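Local coordinates for probable ubiquitin-conjugating enzyme E2-19 kDa (Caenorhabditis elegans, PDB 1PZV), which probably catalyses the covalent attachment of ubiquitin to other proteins, accepting it from the E1 ubiquitin-activating enzyme as a thioester on its own cysteine, at residues S5-K10 / R61-K66; A13-V18 / F23-V28; P44-E49 / M125-N130; I89-D94 / V115-L120; A140-Q143 / A148-K151. All coordinates share one frame; numbering follows the deposited sequence.

Interaction 1 of 5, residues S5-K10 / R61-K66; sequences SLLLKK and RDYPQK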
# COMPACT_ATOMS: atom_id res chain seq x y z
N SER A 5 18.94 -9.59 -4.34
CA SER A 5 18.06 -10.74 -4.50
C SER A 5 18.12 -11.55 -3.21
O SER A 5 17.21 -12.30 -2.87
CB SER A 5 18.53 -11.59 -5.69
OG SER A 5 17.67 -12.70 -5.91
N LEU A 6 19.22 -11.40 -2.48
CA LEU A 6 19.41 -12.10 -1.23
C LEU A 6 18.57 -11.43 -0.13
O LEU A 6 17.91 -12.10 0.65
CB LEU A 6 20.90 -12.09 -0.87
CG LEU A 6 21.51 -12.70 0.41
CD1 LEU A 6 21.96 -11.57 1.33
CD2 LEU A 6 20.52 -13.64 1.12
N LEU A 7 18.59 -10.10 -0.11
CA LEU A 7 17.85 -9.34 0.89
C LEU A 7 16.34 -9.53 0.73
O LEU A 7 15.62 -9.71 1.72
CB LEU A 7 18.22 -7.85 0.79
CG LEU A 7 17.65 -6.82 1.78
CD1 LEU A 7 18.09 -7.10 3.22
CD2 LEU A 7 18.12 -5.44 1.34
N LEU A 8 15.86 -9.49 -0.51
CA LEU A 8 14.44 -9.68 -0.78
C LEU A 8 13.98 -11.07 -0.41
O LEU A 8 12.88 -11.24 0.13
CB LEU A 8 14.11 -9.41 -2.25
CG LEU A 8 14.01 -7.93 -2.65
CD1 LEU A 8 13.62 -7.79 -4.12
CD2 LEU A 8 12.98 -7.25 -1.76
N LYS A 9 14.80 -12.08 -0.68
CA LYS A 9 14.41 -13.44 -0.34
C LYS A 9 14.27 -13.55 1.18
O LYS A 9 13.36 -14.19 1.69
CB LYS A 9 15.45 -14.45 -0.85
CG LYS A 9 15.46 -14.62 -2.38
CD LYS A 9 16.60 -15.53 -2.85
CE LYS A 9 16.75 -15.53 -4.39
NZ LYS A 9 17.96 -16.31 -4.86
N LYS A 10 15.18 -12.89 1.88
CA LYS A 10 15.18 -12.89 3.33
C LYS A 10 13.95 -12.14 3.85
O LYS A 10 13.22 -12.65 4.69
CB LYS A 10 16.47 -12.25 3.87
CG LYS A 10 16.50 -12.00 5.38
CD LYS A 10 16.40 -13.28 6.16
CE LYS A 10 16.02 -13.00 7.61
NZ LYS A 10 15.78 -14.25 8.40
N ARG A 61 16.33 -3.23 -9.25
CA ARG A 61 17.43 -4.17 -9.17
C ARG A 61 18.36 -3.85 -7.99
O ARG A 61 19.06 -4.73 -7.49
CB ARG A 61 18.22 -4.16 -10.49
CG ARG A 61 17.36 -4.39 -11.75
CD ARG A 61 16.53 -5.67 -11.66
NE ARG A 61 15.81 -5.94 -12.90
CZ ARG A 61 14.85 -6.86 -13.04
NH1 ARG A 61 14.49 -7.61 -12.01
NH2 ARG A 61 14.27 -7.04 -14.22
N ASP A 62 18.34 -2.59 -7.56
CA ASP A 62 19.15 -2.08 -6.46
C ASP A 62 18.28 -1.70 -5.25
O ASP A 62 18.48 -0.66 -4.64
CB ASP A 62 19.90 -0.85 -6.93
CG ASP A 62 18.99 0.13 -7.67
OD1 ASP A 62 18.43 -0.27 -8.71
OD2 ASP A 62 18.84 1.28 -7.20
N TYR A 63 17.34 -2.57 -4.93
CA TYR A 63 16.39 -2.36 -3.84
C TYR A 63 16.79 -1.51 -2.63
O TYR A 63 16.25 -0.41 -2.42
CB TYR A 63 15.87 -3.71 -3.33
CG TYR A 63 15.05 -3.62 -2.06
CD1 TYR A 63 15.10 -4.64 -1.12
CD2 TYR A 63 14.23 -2.52 -1.80
CE1 TYR A 63 14.36 -4.58 0.05
CE2 TYR A 63 13.48 -2.46 -0.63
CZ TYR A 63 13.56 -3.49 0.29
OH TYR A 63 12.83 -3.46 1.45
N PRO A 64 17.72 -2.00 -1.80
CA PRO A 64 18.12 -1.22 -0.62
C PRO A 64 18.08 0.29 -0.82
O PRO A 64 17.39 1.00 -0.09
CB PRO A 64 19.51 -1.74 -0.32
CG PRO A 64 19.43 -3.16 -0.76
CD PRO A 64 18.71 -3.06 -2.07
N GLN A 65 18.82 0.79 -1.81
CA GLN A 65 18.87 2.23 -2.06
C GLN A 65 18.05 2.67 -3.24
O GLN A 65 18.57 3.28 -4.17
CB GLN A 65 20.31 2.72 -2.25
CG GLN A 65 21.14 1.88 -3.21
CD GLN A 65 22.18 1.06 -2.47
OE1 GLN A 65 22.87 0.22 -3.07
NE2 GLN A 65 22.30 1.29 -1.16
N LYS A 66 16.77 2.36 -3.20
CA LYS A 66 15.84 2.72 -4.27
C LYS A 66 14.52 2.08 -3.90
O LYS A 66 14.38 0.86 -3.90
CB LYS A 66 16.36 2.21 -5.62
CG LYS A 66 15.41 2.44 -6.79
CD LYS A 66 15.08 3.91 -7.01
CE LYS A 66 14.03 4.06 -8.12
NZ LYS A 66 13.65 5.47 -8.38

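Interaction 2 of 5, residues A13-V18 / F23-V28; sequences ADMRRV and FSAGLV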
# COMPACT_ATOMS: atom_id res chain seq x y z
N ALA A 13 10.63 -13.90 3.14
CA ALA A 13 10.53 -15.05 4.03
C ALA A 13 10.08 -14.67 5.43
O ALA A 13 9.23 -15.34 6.00
CB ALA A 13 11.87 -15.79 4.09
N ASP A 14 10.63 -13.60 5.99
CA ASP A 14 10.22 -13.20 7.33
C ASP A 14 8.75 -12.83 7.25
O ASP A 14 7.93 -13.24 8.06
CB ASP A 14 11.02 -12.00 7.84
CG ASP A 14 12.51 -12.28 7.92
OD1 ASP A 14 12.91 -13.41 8.32
OD2 ASP A 14 13.30 -11.35 7.61
N MET A 15 8.45 -12.04 6.22
CA MET A 15 7.11 -11.56 5.94
C MET A 15 6.09 -12.70 5.99
O MET A 15 5.01 -12.57 6.60
CB MET A 15 7.12 -10.93 4.54
CG MET A 15 6.16 -9.78 4.32
SD MET A 15 6.45 -8.40 5.46
CE MET A 15 4.87 -8.46 6.39
N ARG A 16 6.43 -13.82 5.36
CA ARG A 16 5.54 -14.96 5.30
C ARG A 16 5.46 -15.75 6.61
O ARG A 16 4.42 -16.35 6.90
CB ARG A 16 5.94 -15.89 4.15
CG ARG A 16 5.84 -15.24 2.78
CD ARG A 16 6.35 -16.16 1.66
NE ARG A 16 5.52 -17.35 1.45
CZ ARG A 16 4.38 -17.38 0.74
NH1 ARG A 16 3.92 -16.28 0.16
NH2 ARG A 16 3.71 -18.52 0.62
N ARG A 17 6.53 -15.74 7.39
CA ARG A 17 6.55 -16.48 8.66
C ARG A 17 5.91 -15.64 9.76
O ARG A 17 5.15 -16.15 10.58
CB ARG A 17 7.99 -16.85 9.04
CG ARG A 17 8.08 -17.70 10.30
CD ARG A 17 9.49 -18.24 10.55
NE ARG A 17 9.49 -19.14 11.72
CZ ARG A 17 10.53 -19.86 12.13
NH1 ARG A 17 10.41 -20.64 13.20
NH2 ARG A 17 11.68 -19.81 11.47
N VAL A 18 6.25 -14.36 9.78
CA VAL A 18 5.71 -13.41 10.75
C VAL A 18 5.30 -12.18 9.95
O VAL A 18 6.08 -11.25 9.75
CB VAL A 18 6.76 -12.99 11.79
CG1 VAL A 18 6.08 -12.22 12.91
CG2 VAL A 18 7.48 -14.21 12.32
N PHE A 23 -1.51 -8.38 6.50
CA PHE A 23 -0.81 -8.31 5.22
C PHE A 23 -0.31 -9.71 4.85
O PHE A 23 0.31 -10.41 5.66
CB PHE A 23 0.39 -7.36 5.32
CG PHE A 23 0.03 -5.90 5.30
CD1 PHE A 23 -0.21 -5.24 4.10
CD2 PHE A 23 -0.07 -5.18 6.49
CE1 PHE A 23 -0.53 -3.87 4.08
CE2 PHE A 23 -0.39 -3.80 6.48
CZ PHE A 23 -0.62 -3.15 5.28
N SER A 24 -0.59 -10.11 3.61
CA SER A 24 -0.18 -11.42 3.10
C SER A 24 0.70 -11.19 1.87
O SER A 24 0.26 -10.60 0.88
CB SER A 24 -1.42 -12.24 2.74
OG SER A 24 -1.08 -13.43 2.06
N ALA A 25 1.95 -11.66 1.90
CA ALA A 25 2.85 -11.44 0.77
C ALA A 25 3.27 -12.71 0.04
O ALA A 25 3.50 -13.75 0.65
CB ALA A 25 4.10 -10.66 1.23
N GLY A 26 3.36 -12.62 -1.28
CA GLY A 26 3.75 -13.75 -2.09
C GLY A 26 4.35 -13.23 -3.37
O GLY A 26 4.48 -12.03 -3.54
N LEU A 27 4.72 -14.12 -4.28
CA LEU A 27 5.32 -13.72 -5.55
C LEU A 27 4.39 -13.97 -6.72
O LEU A 27 3.75 -15.02 -6.79
CB LEU A 27 6.60 -14.51 -5.79
CG LEU A 27 7.79 -14.21 -4.90
CD1 LEU A 27 8.89 -15.23 -5.21
CD2 LEU A 27 8.28 -12.76 -5.15
N VAL A 28 4.31 -13.02 -7.64
CA VAL A 28 3.47 -13.20 -8.82
C VAL A 28 4.05 -14.38 -9.60
O VAL A 28 3.33 -15.30 -10.00
CB VAL A 28 3.48 -11.96 -9.73
CG1 VAL A 28 2.68 -12.23 -11.00
CG2 VAL A 28 2.92 -10.75 -8.98

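Interaction 3 of 5, residues P44-E49 / M125-N130; sequences PDTLYE and MLTDPN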
# COMPACT_ATOMS: atom_id res chain seq x y z
N PRO A 44 -8.69 -2.32 11.19
CA PRO A 44 -9.90 -2.10 11.99
C PRO A 44 -9.97 -0.66 12.52
O PRO A 44 -8.94 -0.07 12.89
CB PRO A 44 -9.76 -3.12 13.11
CG PRO A 44 -8.26 -3.19 13.30
CD PRO A 44 -7.76 -3.23 11.88
N ASP A 45 -11.17 -0.11 12.55
CA ASP A 45 -11.41 1.25 13.03
C ASP A 45 -10.99 2.28 11.99
O ASP A 45 -10.53 3.38 12.33
CB ASP A 45 -10.68 1.50 14.36
CG ASP A 45 -11.34 0.78 15.54
OD1 ASP A 45 -10.88 0.98 16.68
OD2 ASP A 45 -12.31 0.01 15.33
N THR A 46 -11.13 1.89 10.73
CA THR A 46 -10.82 2.75 9.60
C THR A 46 -11.93 2.42 8.60
O THR A 46 -12.55 1.36 8.71
CB THR A 46 -9.43 2.43 8.95
OG1 THR A 46 -9.54 1.27 8.12
CG2 THR A 46 -8.37 2.18 10.01
N LEU A 47 -12.18 3.31 7.65
CA LEU A 47 -13.23 3.06 6.66
C LEU A 47 -12.93 1.81 5.86
O LEU A 47 -13.83 1.19 5.26
CB LEU A 47 -13.36 4.26 5.73
CG LEU A 47 -13.82 5.52 6.45
CD1 LEU A 47 -13.91 6.66 5.44
CD2 LEU A 47 -15.16 5.27 7.13
N TYR A 48 -11.67 1.43 5.85
CA TYR A 48 -11.26 0.24 5.15
C TYR A 48 -11.15 -0.77 6.28
O TYR A 48 -10.15 -0.79 7.01
CB TYR A 48 -9.91 0.49 4.47
CG TYR A 48 -9.85 1.84 3.78
CD1 TYR A 48 -9.71 3.02 4.52
CD2 TYR A 48 -9.94 1.94 2.39
CE1 TYR A 48 -9.67 4.26 3.89
CE2 TYR A 48 -9.90 3.18 1.75
CZ TYR A 48 -9.76 4.34 2.50
OH TYR A 48 -9.73 5.56 1.86
N GLU A 49 -12.18 -1.59 6.47
CA GLU A 49 -12.17 -2.57 7.54
C GLU A 49 -12.22 -4.00 7.05
O GLU A 49 -11.36 -4.82 7.42
CB GLU A 49 -13.34 -2.34 8.49
CG GLU A 49 -12.98 -1.59 9.75
CD GLU A 49 -13.61 -2.22 10.98
OE1 GLU A 49 -13.94 -1.47 11.93
OE2 GLU A 49 -13.76 -3.46 11.01
N MET A 125 -1.24 5.25 6.15
CA MET A 125 -1.93 5.90 5.06
C MET A 125 -3.43 5.66 5.08
O MET A 125 -4.23 6.59 4.89
CB MET A 125 -1.38 5.43 3.72
CG MET A 125 -2.27 5.82 2.57
SD MET A 125 -1.62 5.28 1.01
CE MET A 125 -2.02 3.51 1.09
N LEU A 126 -3.83 4.40 5.30
CA LEU A 126 -5.24 4.06 5.34
C LEU A 126 -5.92 4.61 6.60
O LEU A 126 -7.07 5.04 6.58
CB LEU A 126 -5.40 2.54 5.26
CG LEU A 126 -4.82 1.85 4.02
CD1 LEU A 126 -4.91 0.34 4.22
CD2 LEU A 126 -5.56 2.27 2.76
N THR A 127 -5.19 4.61 7.71
CA THR A 127 -5.72 5.09 8.98
C THR A 127 -5.73 6.61 9.09
O THR A 127 -6.61 7.20 9.73
CB THR A 127 -4.90 4.54 10.16
OG1 THR A 127 -4.69 3.14 9.99
CG2 THR A 127 -5.62 4.79 11.49
N ASP A 128 -4.73 7.25 8.47
CA ASP A 128 -4.60 8.70 8.54
C ASP A 128 -4.00 9.27 7.26
O ASP A 128 -2.79 9.48 7.16
CB ASP A 128 -3.69 9.05 9.72
CG ASP A 128 -4.00 10.40 10.29
OD1 ASP A 128 -3.93 11.40 9.54
OD2 ASP A 128 -4.32 10.44 11.50
N PRO A 129 -4.85 9.55 6.26
CA PRO A 129 -4.35 10.09 4.99
C PRO A 129 -3.62 11.44 5.13
O PRO A 129 -3.97 12.26 5.99
CB PRO A 129 -5.61 10.19 4.14
CG PRO A 129 -6.68 10.49 5.17
CD PRO A 129 -6.32 9.55 6.30
N ASN A 130 -2.60 11.64 4.30
CA ASN A 130 -1.85 12.88 4.31
C ASN A 130 -2.23 13.64 3.06
O ASN A 130 -1.91 13.22 1.94
CB ASN A 130 -0.33 12.63 4.32
CG ASN A 130 0.48 13.90 4.05
OD1 ASN A 130 0.71 14.27 2.90
ND2 ASN A 130 0.90 14.56 5.12

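Interaction 4 of 5, residues I89-D94 / V115-L120; sequences ISILHD and VETILL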
# COMPACT_ATOMS: atom_id res chain seq x y z
N ILE A 89 3.12 7.88 -1.33
CA ILE A 89 3.46 8.30 0.03
C ILE A 89 4.96 8.62 0.12
O ILE A 89 5.75 8.11 -0.66
CB ILE A 89 3.07 7.21 1.04
CG1 ILE A 89 3.75 5.88 0.66
CG2 ILE A 89 1.54 7.08 1.08
CD1 ILE A 89 3.42 4.73 1.58
N SER A 90 5.32 9.48 1.08
CA SER A 90 6.71 9.93 1.25
C SER A 90 7.79 8.85 1.24
O SER A 90 8.77 8.94 0.49
CB SER A 90 6.86 10.71 2.56
OG SER A 90 5.95 11.79 2.62
N ILE A 91 7.60 7.84 2.08
CA ILE A 91 8.57 6.76 2.21
C ILE A 91 8.85 5.99 0.93
O ILE A 91 9.73 5.14 0.90
CB ILE A 91 8.14 5.80 3.32
CG1 ILE A 91 9.31 4.89 3.70
CG2 ILE A 91 6.93 4.98 2.88
CD1 ILE A 91 9.02 3.99 4.86
N LEU A 92 8.11 6.28 -0.14
CA LEU A 92 8.37 5.59 -1.40
C LEU A 92 9.14 6.56 -2.27
O LEU A 92 9.70 6.19 -3.30
CB LEU A 92 7.08 5.18 -2.09
CG LEU A 92 6.31 4.04 -1.42
CD1 LEU A 92 5.12 3.63 -2.29
CD2 LEU A 92 7.23 2.84 -1.21
N HIS A 93 9.17 7.81 -1.83
CA HIS A 93 9.89 8.86 -2.55
C HIS A 93 11.38 8.62 -2.43
O HIS A 93 11.83 7.91 -1.55
CB HIS A 93 9.53 10.26 -2.04
CG HIS A 93 8.03 10.54 -2.13
ND1 HIS A 93 7.44 11.64 -1.59
CD2 HIS A 93 7.04 9.80 -2.70
CE1 HIS A 93 6.13 11.59 -1.81
NE2 HIS A 93 5.87 10.49 -2.48
N ASP A 94 12.16 9.23 -3.30
CA ASP A 94 13.56 8.89 -3.30
C ASP A 94 14.44 9.83 -4.09
O ASP A 94 14.31 9.91 -5.29
CB ASP A 94 13.69 7.54 -4.00
CG ASP A 94 13.29 7.57 -5.47
OD1 ASP A 94 14.17 7.74 -6.34
OD2 ASP A 94 12.08 7.43 -5.76
N VAL A 115 10.56 -3.88 3.66
CA VAL A 115 9.21 -4.06 3.16
C VAL A 115 8.29 -3.82 4.35
O VAL A 115 7.21 -3.23 4.22
CB VAL A 115 9.01 -5.50 2.63
CG1 VAL A 115 7.58 -5.69 2.17
CG2 VAL A 115 9.97 -5.75 1.47
N GLU A 116 8.76 -4.26 5.51
CA GLU A 116 8.03 -4.10 6.75
C GLU A 116 7.73 -2.63 6.99
O GLU A 116 6.61 -2.27 7.33
CB GLU A 116 8.84 -4.66 7.92
CG GLU A 116 8.17 -4.45 9.28
CD GLU A 116 9.01 -4.95 10.44
OE1 GLU A 116 8.55 -4.81 11.60
OE2 GLU A 116 10.13 -5.49 10.21
N THR A 117 8.74 -1.78 6.82
CA THR A 117 8.59 -0.34 7.01
C THR A 117 7.50 0.20 6.08
O THR A 117 6.61 0.94 6.49
CB THR A 117 9.93 0.41 6.72
OG1 THR A 117 10.98 -0.14 7.52
CG2 THR A 117 9.79 1.90 7.04
N ILE A 118 7.59 -0.18 4.81
CA ILE A 118 6.61 0.23 3.82
C ILE A 118 5.23 -0.21 4.27
O ILE A 118 4.32 0.62 4.39
CB ILE A 118 6.91 -0.41 2.44
CG1 ILE A 118 8.21 0.14 1.88
CG2 ILE A 118 5.77 -0.15 1.46
CD1 ILE A 118 8.71 -0.59 0.67
N LEU A 119 5.07 -1.51 4.51
CA LEU A 119 3.77 -2.01 4.91
C LEU A 119 3.21 -1.29 6.13
O LEU A 119 2.00 -1.03 6.23
CB LEU A 119 3.83 -3.52 5.14
CG LEU A 119 4.10 -4.36 3.88
CD1 LEU A 119 3.88 -5.83 4.18
CD2 LEU A 119 3.19 -3.91 2.76
N LEU A 120 4.09 -0.95 7.07
CA LEU A 120 3.65 -0.25 8.26
C LEU A 120 3.17 1.14 7.91
O LEU A 120 2.11 1.57 8.36
CB LEU A 120 4.78 -0.16 9.29
CG LEU A 120 5.06 -1.46 10.06
CD1 LEU A 120 6.28 -1.31 10.94
CD2 LEU A 120 3.82 -1.80 10.89

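Interaction 5 of 5, residues A140-Q143 / A148-K151; sequences AKMQ and AEFK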
# COMPACT_ATOMS: atom_id res chain seq x y z
N ALA A 140 -9.40 13.55 -2.00
CA ALA A 140 -8.96 14.50 -0.99
C ALA A 140 -10.08 15.50 -0.70
O ALA A 140 -10.42 15.77 0.45
CB ALA A 140 -7.71 15.23 -1.47
N LYS A 141 -10.66 16.04 -1.77
CA LYS A 141 -11.74 17.01 -1.66
C LYS A 141 -12.95 16.38 -1.00
O LYS A 141 -13.57 16.96 -0.10
CB LYS A 141 -12.12 17.53 -3.05
CG LYS A 141 -13.19 18.61 -3.03
CD LYS A 141 -13.29 19.36 -4.35
CE LYS A 141 -14.23 20.57 -4.23
NZ LYS A 141 -14.32 21.36 -5.49
N MET A 142 -13.28 15.17 -1.43
CA MET A 142 -14.44 14.49 -0.89
C MET A 142 -14.42 14.25 0.61
O MET A 142 -15.32 14.68 1.31
CB MET A 142 -14.65 13.16 -1.61
CG MET A 142 -16.03 12.61 -1.36
SD MET A 142 -16.40 11.24 -2.42
CE MET A 142 -16.30 12.04 -4.04
N GLN A 143 -13.40 13.57 1.11
CA GLN A 143 -13.35 13.29 2.54
C GLN A 143 -13.40 14.54 3.42
O GLN A 143 -13.94 14.50 4.53
CB GLN A 143 -12.11 12.49 2.88
CG GLN A 143 -12.17 11.87 4.26
CD GLN A 143 -10.84 11.37 4.71
OE1 GLN A 143 -10.09 10.78 3.93
NE2 GLN A 143 -10.52 11.58 5.99
N ALA A 148 -20.02 12.57 3.66
CA ALA A 148 -21.18 11.70 3.48
C ALA A 148 -21.00 10.67 2.38
O ALA A 148 -21.01 9.46 2.63
CB ALA A 148 -22.41 12.55 3.18
N GLU A 149 -20.83 11.14 1.15
CA GLU A 149 -20.69 10.25 0.01
C GLU A 149 -19.37 9.49 0.01
O GLU A 149 -19.28 8.40 -0.58
CB GLU A 149 -20.82 11.04 -1.29
CG GLU A 149 -21.20 10.18 -2.46
CD GLU A 149 -20.67 10.72 -3.77
OE1 GLU A 149 -20.87 11.92 -4.03
OE2 GLU A 149 -20.04 9.94 -4.53
N PHE A 150 -18.35 10.06 0.65
CA PHE A 150 -17.03 9.44 0.71
C PHE A 150 -17.06 8.07 1.41
O PHE A 150 -16.61 7.07 0.84
CB PHE A 150 -16.04 10.35 1.43
CG PHE A 150 -14.63 9.80 1.46
CD1 PHE A 150 -13.82 9.87 0.33
CD2 PHE A 150 -14.12 9.21 2.61
CE1 PHE A 150 -12.52 9.35 0.35
CE2 PHE A 150 -12.82 8.68 2.63
CZ PHE A 150 -12.03 8.76 1.50
N LYS A 151 -17.59 8.03 2.63
CA LYS A 151 -17.67 6.76 3.35
C LYS A 151 -18.47 5.78 2.53
O LYS A 151 -18.21 4.58 2.53
CB LYS A 151 -18.35 6.95 4.72
CG LYS A 151 -17.47 7.62 5.76
CD LYS A 151 -18.05 7.50 7.17
CE LYS A 151 -19.30 8.34 7.36
NZ LYS A 151 -19.78 8.32 8.77

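Interaction 1 of 5, residues S5-K10 / R61-K66
Leu7 and Leu8, on the N-terminal helix of the ubiquitin-conjugating (UBC) fold, pack against Tyr63 and Pro64 in the loop between strands 52-58 and 69-72. The contact is wholly apolar, with no hydrogen bond joining the two segments. Leu8 CD2 meets the ring of Tyr63 obliquely and comes closest to CD1, at 3.4 Å; the neighbouring ring atom CE1 lies almost as near. Leu7 reaches the same ring with its own CD2, 4.0 Å from Tyr63 CD1, its side chain running roughly perpendicular to that of the tyrosine. The same methyl also touches Pro64 CG, where the leucine and the proline ring run antiparallel alongside one another. With CG of Leu7 anti to the backbone N (chi1 -176°) and CG of Leu8 beside it (chi1 -79°), two successive helix residues both bring a CD2 methyl to the tyrosine. Tyr63 and Pro64 belong to the Tyr-Pro-x-x-Pro-Pro sequence of this loop, a hallmark of the family; in many E2 enzymes the N-terminal helix and this loop form part of the surface that receives E3 ligases. The phenol OH is hydrogen-bonded to NE2 of Gln11, one turn beyond Leu7 on the helix, and the Phe59 ring meets that of Tyr63 edge-to-face. Ile33 and Phe59 also touch Leu8, which is buried, whereas Leu7 is partly exposed. Beyond the apolar patch, Pro64 O accepts a hydrogen bond from Trp109 NE1, and Arg61 O bonds to Ser4 OG near the start of the helix.

Interaction 2 of 5, residues A13-V18 / F23-V28
Ala25 O is approached by the guanidinium of Arg16, whose NH1 lies 2.6 Å from Ala25 O in a weak hydrogen bond, its N-H...O angle being 121°. The contact sets the last turn of helix 5-17 of the UBC fold against strand 23-27, the first strand, at one edge of the four-stranded antiparallel meander that follows the helix. The axes of the short segments 13-17 and 23-27 approach to 7.9 Å and make an angle of 136° between their N-to-C directions, so the chain largely doubles back. The arginine reaches the strand because its chain bends at chi3 (67°), which brings the edge of the guanidinium to the backbone; Gly26 N lies in the guanidinium plane, and Gly26 CA comes 3.4 Å from Arg16 NH1. Arg16 is exposed, in contrast to the buried apolar half of the contact formed by Met15. On its other edge the strand is joined to strand 35-41, by backbone hydrogen bonds such as that of Gly26 with Glu37. Leu12 of the same helix and Trp36 also touch the small side chain of Ala25, while Met15 extends to Leu119 of helix 115-127. Within the apolar half, Met15 CG packs 3.8 Å from Ala25 CB.

Interaction 3 of 5, residues P44-E49 / M125-N130
The Tyr48 ring carries Leu126 over one face, through the CD2 methyl, while its CE1 comes 3.8 Å from the backbone oxygen Leu126 O. Tyr48 CD1 is a looser neighbour, 4.4 Å from Leu126 CB, and the His78 ring meets the phenol with the two planes about 60° apart. Nothing across the two segments bonds to the phenol; its OH is instead held by Trp77 O and His78 ND1, so the ring is fixed at its far end while one face packs on Leu126 of the helix. A second flat group, the Glu49 carboxylate, braces the loop from within: Asp45 N donates to Glu49 OE1 at 3.1 Å with an angle of 164°, arriving from above the carboxylate plane, 57° out of it. Thr46 lays its methyl CG2 against the Thr127 side chain, 3.8 Å from Thr127 OG1, the two side chains crossing at about a right angle. Both hydroxyls have backbone partners in their own neighbourhoods, Thr46 OG1 with Pro43 O and Thr127 OG1 with Ile123 O. His78 belongs to the His-Pro-Asn motif of the UBC family, and the Leu126 side chain is about 12 Å from that of Cys88, the predicted thioester cysteine. The loop between strands 35-41 and 52-58 thus packs on the C-terminal end of helix 115-127, while Leu47 and Tyr48 also touch Val154 of helix 147-161.

Interaction 4 of 5, residues I89-D94 / V115-L120
Leu92 and Ile118 meet through their terminal methyls, CD2 of the leucine lying 4.2 Å from CD1 of the isoleucine, with the two side chains nearly perpendicular. Beside them Ile91 points toward the helix and its CD1 lies against the methyl CG2 of Thr117; the modelled separation there is too short to be trusted, but the same Ile91 CD1 stands 4.4 Å from the backbone Ile118 N. Ile91 has CG1 anti to its backbone N (chi1 -166°), which extends the side chain toward the helix. The join is made by apolar groups, and no hydrogen bond crosses it. The residues that present these side chains form a short 3-10 turn, 90-92, in which Leu92 N bonds to Ile89 O at 3.0 Å and His93 N to Ser90 O. This turn begins two residues after Cys88, the predicted glycyl thioester cysteine, and the Leu92 side chain is about 7 Å from that of Cys88. In the UBC fold the region after the active cysteine lies against the central helix, here 115-127, as Ile91 and Leu92 do. The His93 ring folds back over the turn, one of its faces lying on Ile89 C and Ser90 CA, both nearer its edge than its centre. In the next shell Thr117 OG1 bonds to Thr114 N just ahead of the helix, and Pro68 and Trp109 touch Ile118. Trp109 also shares a backbone hydrogen bond with His93, while the salt bridge of Asp94 OD1 with Lys66 NZ ties the segment's far end to the loop before strand 69-72.

Interaction 5 of 5, residues A140-Q143 / A148-K151
An aromatic packing contact joins the last two helices of the UBC fold, 137-144 and 147-161, which are consecutive in the chain: Phe150 projects from the second onto Met142 and Gln143 of the first. Gln143 lies over one face of the ring in a CH-pi contact, its CB 3.7 Å from the Phe150 ring centroid and only 5° off the ring normal. Its chain then runs on across that face, CG anti to the backbone N, with Gln143 CG 3.6 Å from Phe150 CE2 and the amide plane turned 33° from the ring. Met142 comes from the side instead. Its sulfur makes a Met-aromatic contact at the ring edge, SD 5.3 Å from the Phe150 ring centroid and 84° off the normal, with a bend at chi3. Further along, Met142 CE ends 4.3 Å from Glu149 OE2, a loose touch. Phe150 is buried, and the packing extends beyond the two helices: Trp77 and Leu47 also meet the phenylalanine, while Pro129 lies on Gln143. At the start of helix 147-161, Asn146 OD1 accepts from Glu149 N. At the base of the phenylalanine, Met142 CG sits 3.6 Å from Phe150 CB.

The five contacts run along the elongated UBC domain, with interactions 1 and 5 at its two ends, centres about 38 Å apart. Interactions 1 and 2 share the N-terminal helix 5-17, and interaction 2 is nested in the long loop closed by interaction 1. Helix 115-127 links the middle: interaction 4 uses its beginning and interaction 3 its end, their centres about 16 Å apart, while Phe23 of interaction 2 packs on Leu119 of interaction 4. The centres of interactions 3 and 5 lie about 13 Å apart. Helix 115-127 packs on helix 5-17 and the sheet, while the loop 44-49 and Pro129 carry the packing on to the C-terminal helices, past the predicted thioester cysteine near interaction 4.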